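Local coordinates for virulence protein STM3117 (Salmonella enterica subsp. enterica serovar Typhimurium, PDB 3HUH) that is critically involved in promoting bacterial replication inside host macrophages and may take part in the biosynthesis and modification of cell-wall peptidoglycan, at residues Ser127-Asp132 with Leu137-Gln142; Gln54-Leu59 with Met73-Lys78; Val50-Asn55 with Ala63-Leu68. One frame throughout, in Å; residues are numbered along the deposited sequence.

Interaction 1 of 3, residues Ser127-Asp132 with Leu137-Gln142; sequences SIYIRD and LIEISQ
S127-R131 and L137-S141 pair as antiparallel strands of a beta hairpin, with their axes 4.6 Å apart and their directions 158° from one another. The hairpin forms the two middle strands of one of the two four-stranded sheets of this vicinal oxygen chelate (VOC) fold. I128 with I140 and I130 with I138 are hydrogen-bonded pairs, each making two N-H...O bonds. The non-hydrogen-bonded pairs S127-S141, Y129-E139 and R131-L137 alternate with them.

The four isoleucines share one face of the sheet. I128 and I140 lie side by side, with CG2 of I128 3.6 Å from CB of I140. I130 holds CG1 between its backbone N and carbonyl carbon (chi1 58°). Its extended end then reaches I140, CD1 to CD1 3.9 Å. Helix 97-106 covers I128, and F40 of helix 34-43 packs on I130.

The opposite face is more polar. CG of E139 lies over the Y129 ring, off toward its rim and 4.0 Å from the centroid. CD2 of L137 meets CD1 of the same ring at 3.8 Å, and Y129 OH is bonded to R118 NE. CD1 of L137 sits over one face of the R131 guanidinium, whose NH2 bonds K78 O of the second subunit. The extended E139 chain, with CG anti to the backbone N (chi1 -176°), carries its carboxylate to S127. There the hydroxyls form a short chain of hydrogen bonds: S141 OG donates to S127 OG at 2.7 Å, and S127 OG donates to the anti lone pair of E139 OE2, also at 2.7 Å.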
loop_
_atom_site.group_PDB
_atom_site.type_symbol
_atom_site.label_atom_id
_atom_site.label_comp_id
_atom_site.label_asym_id
_atom_site.label_seq_id
_atom_site.Cartn_x
_atom_site.Cartn_y
_atom_site.Cartn_z
ATOM N N SER A 127 16.707 -0.939 6.598
ATOM C CA SER A 127 15.373 -0.788 7.168
ATOM C C SER A 127 15.262 -0.863 8.679
ATOM O O SER A 127 15.998 -1.593 9.339
ATOM C CB SER A 127 14.439 -1.855 6.595
ATOM O OG SER A 127 14.359 -1.796 5.186
ATOM N N ILE A 128 14.307 -0.106 9.203
ATOM C CA ILE A 128 14.000 -0.101 10.622
ATOM C C ILE A 128 12.499 -0.397 10.642
ATOM O O ILE A 128 11.751 0.134 9.819
ATOM C CB ILE A 128 14.307 1.273 11.264
ATOM C CG1 ILE A 128 14.168 1.178 12.785
ATOM C CG2 ILE A 128 13.398 2.339 10.693
ATOM C CD1 ILE A 128 15.189 0.252 13.426
ATOM N N TYR A 129 12.062 -1.266 11.550
ATOM C CA TYR A 129 10.652 -1.634 11.632
ATOM C C TYR A 129 9.993 -1.208 12.930
ATOM O O TYR A 129 10.561 -1.374 14.009
ATOM C CB TYR A 129 10.479 -3.151 11.531
ATOM C CG TYR A 129 10.935 -3.795 10.246
ATOM C CD1 TYR A 129 10.013 -4.149 9.259
ATOM C CD2 TYR A 129 12.276 -4.113 10.042
ATOM C CE1 TYR A 129 10.416 -4.816 8.104
ATOM C CE2 TYR A 129 12.690 -4.779 8.891
ATOM C CZ TYR A 129 11.754 -5.131 7.929
ATOM O OH TYR A 129 12.149 -5.824 6.810
ATOM N N ILE A 130 8.787 -0.662 12.814
ATOM C CA ILE A 130 7.996 -0.266 13.977
ATOM C C ILE A 130 6.558 -0.663 13.670
ATOM O O ILE A 130 6.264 -1.174 12.586
ATOM C CB ILE A 130 8.056 1.261 14.260
ATOM C CG1 ILE A 130 7.569 2.051 13.040
ATOM C CG2 ILE A 130 9.476 1.664 14.637
ATOM C CD1 ILE A 130 7.522 3.545 13.251
ATOM N N ARG A 131 5.663 -0.453 14.623
ATOM C CA ARG A 131 4.265 -0.783 14.407
ATOM C C ARG A 131 3.398 0.420 14.700
ATOM O O ARG A 131 3.712 1.220 15.585
ATOM C CB ARG A 131 3.825 -1.940 15.303
ATOM C CG ARG A 131 4.379 -3.280 14.873
ATOM C CD ARG A 131 3.765 -4.426 15.647
ATOM N NE ARG A 131 4.462 -5.672 15.344
ATOM C CZ ARG A 131 4.368 -6.329 14.193
ATOM N NH1 ARG A 131 3.588 -5.871 13.222
ATOM N NH2 ARG A 131 5.078 -7.434 14.006
ATOM N N ASP A 132 2.307 0.559 13.955
ATOM C CA ASP A 132 1.414 1.675 14.204
ATOM C C ASP A 132 0.420 1.254 15.289
ATOM O O ASP A 132 0.482 0.129 15.786
ATOM C CB ASP A 132 0.736 2.149 12.900
ATOM C CG ASP A 132 -0.381 1.237 12.414
ATOM O OD1 ASP A 132 -0.634 0.166 13.000
ATOM O OD2 ASP A 132 -1.020 1.621 11.410
ATOM N N LEU A 137 2.641 -3.304 10.287
ATOM C CA LEU A 137 4.098 -3.265 10.292
ATOM C C LEU A 137 4.545 -2.139 9.369
ATOM O O LEU A 137 4.152 -2.088 8.196
ATOM C CB LEU A 137 4.677 -4.594 9.810
ATOM C CG LEU A 137 6.207 -4.690 9.849
ATOM C CD1 LEU A 137 6.702 -4.629 11.295
ATOM C CD2 LEU A 137 6.646 -5.980 9.185
ATOM N N ILE A 138 5.353 -1.234 9.908
ATOM C CA ILE A 138 5.854 -0.110 9.133
ATOM C C ILE A 138 7.368 -0.214 9.022
ATOM O O ILE A 138 8.081 -0.185 10.023
ATOM C CB ILE A 138 5.484 1.234 9.792
ATOM C CG1 ILE A 138 3.966 1.313 10.000
ATOM C CG2 ILE A 138 5.984 2.386 8.933
ATOM C CD1 ILE A 138 3.140 1.149 8.733
ATOM N N GLU A 139 7.838 -0.351 7.788
ATOM C CA GLU A 139 9.254 -0.470 7.486
ATOM C C GLU A 139 9.700 0.884 6.942
ATOM O O GLU A 139 9.206 1.330 5.910
ATOM C CB GLU A 139 9.455 -1.572 6.430
ATOM C CG GLU A 139 10.907 -1.883 6.064
ATOM C CD GLU A 139 11.034 -2.929 4.956
ATOM O OE1 GLU A 139 10.005 -3.523 4.565
ATOM O OE2 GLU A 139 12.168 -3.164 4.472
ATOM N N ILE A 140 10.602 1.552 7.655
ATOM C CA ILE A 140 11.116 2.850 7.211
ATOM C C ILE A 140 12.525 2.575 6.699
ATOM O O ILE A 140 13.378 2.069 7.439
ATOM C CB ILE A 140 11.137 3.871 8.360
ATOM C CG1 ILE A 140 9.718 4.049 8.908
ATOM C CG2 ILE A 140 11.649 5.208 7.854
ATOM C CD1 ILE A 140 9.635 4.807 10.210
ATOM N N SER A 141 12.775 2.916 5.439
ATOM C CA SER A 141 14.064 2.600 4.834
ATOM C C SER A 141 14.752 3.691 4.024
ATOM O O SER A 141 14.112 4.582 3.478
ATOM C CB SER A 141 13.881 1.374 3.934
ATOM O OG SER A 141 13.040 0.414 4.554
ATOM N N GLN A 142 16.075 3.597 3.949
ATOM C CA GLN A 142 16.873 4.532 3.168
ATOM C C GLN A 142 17.687 3.702 2.183
ATOM O O GLN A 142 18.263 2.675 2.559
ATOM C CB GLN A 142 17.824 5.329 4.065
ATOM C CG GLN A 142 18.809 6.186 3.283
ATOM C CD GLN A 142 19.770 6.934 4.179
ATOM O OE1 GLN A 142 20.243 6.402 5.184
ATOM N NE2 GLN A 142 20.078 8.173 3.812
#

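Interaction 2 of 3, residues Gln54-Leu59 with Met73-Lys78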
loop_
_atom_site.group_PDB
_atom_site.type_symbol
_atom_site.label_atom_id
_atom_site.label_comp_id
_atom_site.label_asym_id
_atom_site.label_seq_id
_atom_site.Cartn_x
_atom_site.Cartn_y
_atom_site.Cartn_z
ATOM N N GLN A 54 -15.763 15.944 2.036
ATOM C CA GLN A 54 -16.459 16.525 3.185
ATOM C C GLN A 54 -16.159 15.995 4.586
ATOM O O GLN A 54 -16.040 16.779 5.527
ATOM C CB GLN A 54 -17.979 16.467 2.969
ATOM C CG GLN A 54 -18.769 17.035 4.146
ATOM C CD GLN A 54 -20.273 16.862 4.001
ATOM O OE1 GLN A 54 -20.783 15.742 3.910
ATOM N NE2 GLN A 54 -20.993 17.978 3.984
ATOM N N ASN A 55 -16.039 14.679 4.741
ATOM C CA ASN A 55 -15.812 14.115 6.068
ATOM C C ASN A 55 -14.859 12.921 6.151
ATOM O O ASN A 55 -14.804 12.248 7.178
ATOM C CB ASN A 55 -17.156 13.697 6.668
ATOM C CG ASN A 55 -17.939 12.791 5.733
ATOM O OD1 ASN A 55 -17.351 12.041 4.954
ATOM N ND2 ASN A 55 -19.261 12.852 5.809
ATOM N N ARG A 56 -14.108 12.657 5.090
ATOM C CA ARG A 56 -13.187 11.527 5.100
ATOM C C ARG A 56 -11.771 11.982 5.409
ATOM O O ARG A 56 -11.382 13.096 5.058
ATOM C CB ARG A 56 -13.226 10.815 3.752
ATOM C CG ARG A 56 -14.638 10.444 3.322
ATOM C CD ARG A 56 -14.601 9.416 2.237
ATOM N NE ARG A 56 -15.934 9.115 1.730
ATOM C CZ ARG A 56 -16.179 8.163 0.842
ATOM N NH1 ARG A 56 -15.176 7.423 0.380
ATOM N NH2 ARG A 56 -17.418 7.964 0.397
ATOM N N LYS A 57 -11.001 11.117 6.063
ATOM C CA LYS A 57 -9.629 11.443 6.432
ATOM C C LYS A 57 -8.572 10.735 5.600
ATOM O O LYS A 57 -8.738 9.575 5.203
ATOM C CB LYS A 57 -9.372 11.104 7.902
ATOM C CG LYS A 57 -10.053 12.021 8.900
ATOM C CD LYS A 57 -11.543 11.817 8.945
ATOM C CE LYS A 57 -12.150 12.737 9.990
ATOM N NZ LYS A 57 -11.914 14.175 9.667
ATOM N N ALA A 58 -7.482 11.450 5.342
ATOM C CA ALA A 58 -6.353 10.910 4.603
ATOM C C ALA A 58 -5.072 11.486 5.189
ATOM O O ALA A 58 -5.087 12.511 5.881
ATOM C CB ALA A 58 -6.460 11.256 3.127
ATOM N N LEU A 59 -3.972 10.799 4.926
ATOM C CA LEU A 59 -2.662 11.219 5.387
ATOM C C LEU A 59 -1.837 11.420 4.133
ATOM O O LEU A 59 -1.605 10.481 3.369
ATOM C CB LEU A 59 -2.029 10.143 6.268
ATOM C CG LEU A 59 -2.687 9.981 7.642
ATOM C CD1 LEU A 59 -2.292 8.646 8.242
ATOM C CD2 LEU A 59 -2.286 11.142 8.550
ATOM N N MET A 73 -17.567 2.213 10.114
ATOM C CA MET A 73 -17.930 3.248 9.150
ATOM C C MET A 73 -16.982 3.245 7.958
ATOM O O MET A 73 -16.494 4.279 7.513
ATOM C CB MET A 73 -18.025 4.638 9.801
ATOM C CG MET A 73 -16.765 5.252 10.356
ATOM S SD MET A 73 -17.166 6.834 11.201
ATOM C CE MET A 73 -17.889 7.802 9.848
ATOM N N GLU A 74 -16.753 2.045 7.429
ATOM C CA GLU A 74 -15.885 1.848 6.275
ATOM C C GLU A 74 -16.639 2.134 4.971
ATOM O O GLU A 74 -17.679 1.536 4.702
ATOM C CB GLU A 74 -15.368 0.407 6.274
ATOM C CG GLU A 74 -14.630 0.040 7.555
ATOM C CD GLU A 74 -14.453 -1.456 7.734
ATOM O OE1 GLU A 74 -13.984 -1.870 8.817
ATOM O OE2 GLU A 74 -14.782 -2.209 6.802
ATOM N N PHE A 75 -16.109 3.041 4.159
ATOM C CA PHE A 75 -16.751 3.378 2.893
ATOM C C PHE A 75 -16.583 2.279 1.844
ATOM O O PHE A 75 -15.586 1.555 1.846
ATOM C CB PHE A 75 -16.208 4.708 2.384
ATOM C CG PHE A 75 -16.411 5.829 3.349
ATOM C CD1 PHE A 75 -15.359 6.312 4.114
ATOM C CD2 PHE A 75 -17.678 6.374 3.526
ATOM C CE1 PHE A 75 -15.562 7.327 5.053
ATOM C CE2 PHE A 75 -17.893 7.384 4.459
ATOM C CZ PHE A 75 -16.832 7.860 5.224
ATOM N N GLU A 76 -17.565 2.177 0.950
ATOM C CA GLU A 76 -17.594 1.154 -0.097
ATOM C C GLU A 76 -17.284 1.709 -1.490
ATOM O O GLU A 76 -17.563 2.874 -1.778
ATOM C CB GLU A 76 -18.979 0.504 -0.119
ATOM C CG GLU A 76 -19.496 0.069 1.245
ATOM C CD GLU A 76 -19.341 -1.417 1.491
ATOM O OE1 GLU A 76 -19.714 -1.878 2.593
ATOM O OE2 GLU A 76 -18.849 -2.121 0.583
ATOM N N PRO A 77 -16.687 0.884 -2.371
ATOM C CA PRO A 77 -16.284 -0.502 -2.121
ATOM C C PRO A 77 -15.025 -0.520 -1.256
ATOM O O PRO A 77 -14.337 0.494 -1.140
ATOM C CB PRO A 77 -16.029 -1.038 -3.527
ATOM C CG PRO A 77 -15.433 0.146 -4.203
ATOM C CD PRO A 77 -16.345 1.280 -3.750
ATOM N N LYS A 78 -14.729 -1.670 -0.657
ATOM C CA LYS A 78 -13.560 -1.805 0.206
ATOM C C LYS A 78 -12.961 -3.209 0.067
ATOM O O LYS A 78 -13.445 -4.023 -0.719
ATOM C CB LYS A 78 -13.973 -1.561 1.663
ATOM C CG LYS A 78 -15.055 -2.527 2.144
ATOM C CD LYS A 78 -15.664 -2.101 3.482
ATOM C CE LYS A 78 -16.633 -3.161 3.982
ATOM N NZ LYS A 78 -17.289 -2.778 5.260
HETATM O O HOH W 1 -16.677 5.357 -1.230
#
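R56 lays its guanidinium flat on the ring of F75, with the two planes only 4° apart. It is a parallel cation-pi stack, with CZ 3.7 Å from the ring centroid. The overlap is centred toward the root of the ring: CZ comes within 3.4 Å of F75 CG, while NH1 reaches past the ring to F75 CB at 3.5 Å. NE lies over the middle of the ring. The aliphatic part of the arginine follows the same face, with CD 3.9 Å from the centroid as a CH-pi contact. CG of R56 is anti to its carbonyl carbon (chi1 -52°) and the chain beyond is extended, which lets methylenes and guanidinium share one ring face. N55 adds a looser contact, OD1 to F75 CZ at 4.2 Å.

A water lies in the guanidinium plane at its edge. It accepts from R56 NH1 at 3.0 Å and donates to E76 O at 2.7 Å, a second tie to the same loop.

In the VOC fold seen here, R56 begins strand 56-61, an inner strand of a four-stranded sheet. F75 belongs to the loop that leaves strand 64-70. The stack joins this loop to the start of the strand at the protein surface.

On the other face of the F75 ring, M73 O lies above the ring, displaced toward its rim, and H69 meets F75 edge-to-face. Farther along the loop a cis peptide bond joins E76 to P77. K78 NZ makes a hydrogen-bonded salt bridge to E74 OE2 at 3.0 Å, approaching 36° out of the carboxylate plane, and a long one to E76. P77 packs on E113 of the second subunit.

Interaction 3 of 3, residues Val50-Asn55 with Ala63-Leu68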
loop_
_atom_site.group_PDB
_atom_site.type_symbol
_atom_site.label_atom_id
_atom_site.label_comp_id
_atom_site.label_asym_id
_atom_site.label_seq_id
_atom_site.Cartn_x
_atom_site.Cartn_y
_atom_site.Cartn_z
ATOM N N VAL A 50 -5.610 15.356 6.258
ATOM C CA VAL A 50 -6.539 16.236 5.553
ATOM C C VAL A 50 -7.914 15.589 5.535
ATOM O O VAL A 50 -8.060 14.405 5.853
ATOM C CB VAL A 50 -6.131 16.480 4.086
ATOM C CG1 VAL A 50 -4.773 17.153 4.023
ATOM C CG2 VAL A 50 -6.136 15.166 3.316
ATOM N N THR A 51 -8.916 16.374 5.158
ATOM C CA THR A 51 -10.285 15.891 5.077
ATOM C C THR A 51 -10.779 16.119 3.655
ATOM O O THR A 51 -10.785 17.253 3.172
ATOM C CB THR A 51 -11.206 16.649 6.052
ATOM O OG1 THR A 51 -10.703 16.518 7.386
ATOM C CG2 THR A 51 -12.625 16.085 5.999
ATOM N N PHE A 52 -11.172 15.041 2.984
ATOM C CA PHE A 52 -11.677 15.127 1.622
ATOM C C PHE A 52 -13.086 14.545 1.575
ATOM O O PHE A 52 -13.519 13.876 2.514
ATOM C CB PHE A 52 -10.745 14.385 0.652
ATOM C CG PHE A 52 -10.730 12.894 0.828
ATOM C CD1 PHE A 52 -11.501 12.081 0.006
ATOM C CD2 PHE A 52 -9.920 12.297 1.794
ATOM C CE1 PHE A 52 -11.470 10.697 0.132
ATOM C CE2 PHE A 52 -9.880 10.906 1.931
ATOM C CZ PHE A 52 -10.657 10.106 1.095
ATOM N N LYS A 53 -13.799 14.802 0.483
ATOM C CA LYS A 53 -15.167 14.320 0.349
ATOM C C LYS A 53 -15.981 14.714 1.579
ATOM O O LYS A 53 -16.761 13.923 2.104
ATOM C CB LYS A 53 -15.192 12.801 0.166
ATOM C CG LYS A 53 -15.423 12.352 -1.270
ATOM C CD LYS A 53 -14.340 12.858 -2.210
ATOM C CE LYS A 53 -14.618 12.443 -3.649
ATOM N NZ LYS A 53 -15.825 13.109 -4.218
ATOM N N GLN A 54 -15.763 15.944 2.036
ATOM C CA GLN A 54 -16.459 16.525 3.185
ATOM C C GLN A 54 -16.159 15.995 4.586
ATOM O O GLN A 54 -16.040 16.779 5.527
ATOM C CB GLN A 54 -17.979 16.467 2.969
ATOM C CG GLN A 54 -18.769 17.035 4.146
ATOM C CD GLN A 54 -20.273 16.862 4.001
ATOM O OE1 GLN A 54 -20.783 15.742 3.910
ATOM N NE2 GLN A 54 -20.993 17.978 3.984
ATOM N N ASN A 55 -16.039 14.679 4.741
ATOM C CA ASN A 55 -15.812 14.115 6.068
ATOM C C ASN A 55 -14.859 12.921 6.151
ATOM O O ASN A 55 -14.804 12.248 7.178
ATOM C CB ASN A 55 -17.156 13.697 6.668
ATOM C CG ASN A 55 -17.939 12.791 5.733
ATOM O OD1 ASN A 55 -17.351 12.041 4.954
ATOM N ND2 ASN A 55 -19.261 12.852 5.809
ATOM N N ALA A 63 3.944 12.458 -2.928
ATOM C CA ALA A 63 2.894 12.689 -3.910
ATOM C C ALA A 63 1.898 11.537 -3.846
ATOM O O ALA A 63 1.272 11.178 -4.843
ATOM C CB ALA A 63 3.498 12.787 -5.307
ATOM N N GLN A 64 1.748 10.965 -2.656
ATOM C CA GLN A 64 0.834 9.851 -2.458
ATOM C C GLN A 64 0.013 10.130 -1.208
ATOM O O GLN A 64 0.139 11.194 -0.602
ATOM C CB GLN A 64 1.631 8.548 -2.285
ATOM C CG GLN A 64 2.449 8.131 -3.524
ATOM C CD GLN A 64 3.416 6.971 -3.257
ATOM O OE1 GLN A 64 4.317 7.075 -2.426
ATOM N NE2 GLN A 64 3.233 5.868 -3.975
ATOM N N LYS A 65 -0.848 9.192 -0.837
ATOM C CA LYS A 65 -1.635 9.358 0.375
ATOM C C LYS A 65 -2.201 8.040 0.874
ATOM O O LYS A 65 -2.255 7.054 0.139
ATOM C CB LYS A 65 -2.776 10.367 0.171
ATOM C CG LYS A 65 -3.933 9.906 -0.717
ATOM C CD LYS A 65 -5.120 10.864 -0.563
ATOM C CE LYS A 65 -6.261 10.516 -1.510
ATOM N NZ LYS A 65 -7.557 11.034 -0.971
ATOM N N ILE A 66 -2.577 8.026 2.145
ATOM C CA ILE A 66 -3.190 6.860 2.753
ATOM C C ILE A 66 -4.568 7.299 3.231
ATOM O O ILE A 66 -4.685 8.188 4.075
ATOM C CB ILE A 66 -2.368 6.348 3.952
ATOM C CG1 ILE A 66 -1.076 5.705 3.443
ATOM C CG2 ILE A 66 -3.191 5.350 4.769
ATOM C CD1 ILE A 66 -0.127 5.300 4.531
ATOM N N ASN A 67 -5.607 6.708 2.655
ATOM C CA ASN A 67 -6.962 7.034 3.070
ATOM C C ASN A 67 -7.273 6.182 4.289
ATOM O O ASN A 67 -6.829 5.031 4.391
ATOM C CB ASN A 67 -7.972 6.743 1.959
ATOM C CG ASN A 67 -7.888 7.735 0.824
ATOM O OD1 ASN A 67 -7.531 8.901 1.029
ATOM N ND2 ASN A 67 -8.248 7.291 -0.378
ATOM N N LEU A 68 -8.027 6.745 5.222
ATOM C CA LEU A 68 -8.372 6.017 6.424
ATOM C C LEU A 68 -9.849 5.674 6.497
ATOM O O LEU A 68 -10.700 6.478 6.120
ATOM C CB LEU A 68 -7.992 6.837 7.668
ATOM C CG LEU A 68 -6.528 7.272 7.765
ATOM C CD1 LEU A 68 -6.336 8.144 9.002
ATOM C CD2 LEU A 68 -5.620 6.042 7.825
#
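F52 presents one ring face to the ammonium group of K65, whose NZ stands 3.7 Å from the ring centroid and only 11° off the ring normal. This is a cation-pi contact with the charge almost over the ring centre. It bridges two strands of a four-stranded VOC sheet that are not neighbours: strand 56-61 runs between 48-52 and 64-70. The two strands are too far apart for backbone pairing, so side chains alone make the contact. The nearest CA atoms, those of F52 and N67, are about 9.5 Å apart.

With chi1 at 68°, the F52 ring turns its face to K65, and the CB of F52 points toward strand 64-70. K65 extends beyond CG and reaches across the middle strand to set NZ over the ring. A58, on that strand, packs against F52, K65 and N67.

N67 is the third member. Its side chain crosses that of F52 at about a right angle. OD1 approaches the ring obliquely, 3.2 Å from F52 CE2 and 3.4 Å from F52 CZ. The amide carbon CG of N67 is 3.7 Å from F52 CZ.

K65 and N67 are both buried. The lysine charge is met by the pi face of F52 and by the amide oxygen, and probably polarises both. H26 of strand 21-31 touches K65 and N67. T119 of the second subunit packs on F52 and K65, so the cluster lies at the subunit interface. K65 NZ also donates a hydrogen bond to N67 OD1 at 2.9 Å, in the carbonyl plane and on a lone pair.

From the N terminus, residues 50-55 come first and close with 63-68 as interaction 3. Before that loop closes, 54-59 opens interaction 2, which closes later with 73-78. The two contacts therefore cross in sequence, share Q54 and N55, and touch in space. Interaction 3 spans one sheet across its inner strand 56-61; interaction 2 ties the loop after strand 64-70 to that same strand. Interaction 1 follows in series and closes a short hairpin turn in the other sheet. Its centre lies about 25 Å from the centre of interaction 2 and about 22 Å from that of interaction 3, across the centre of the chain. All three reach the second subunit.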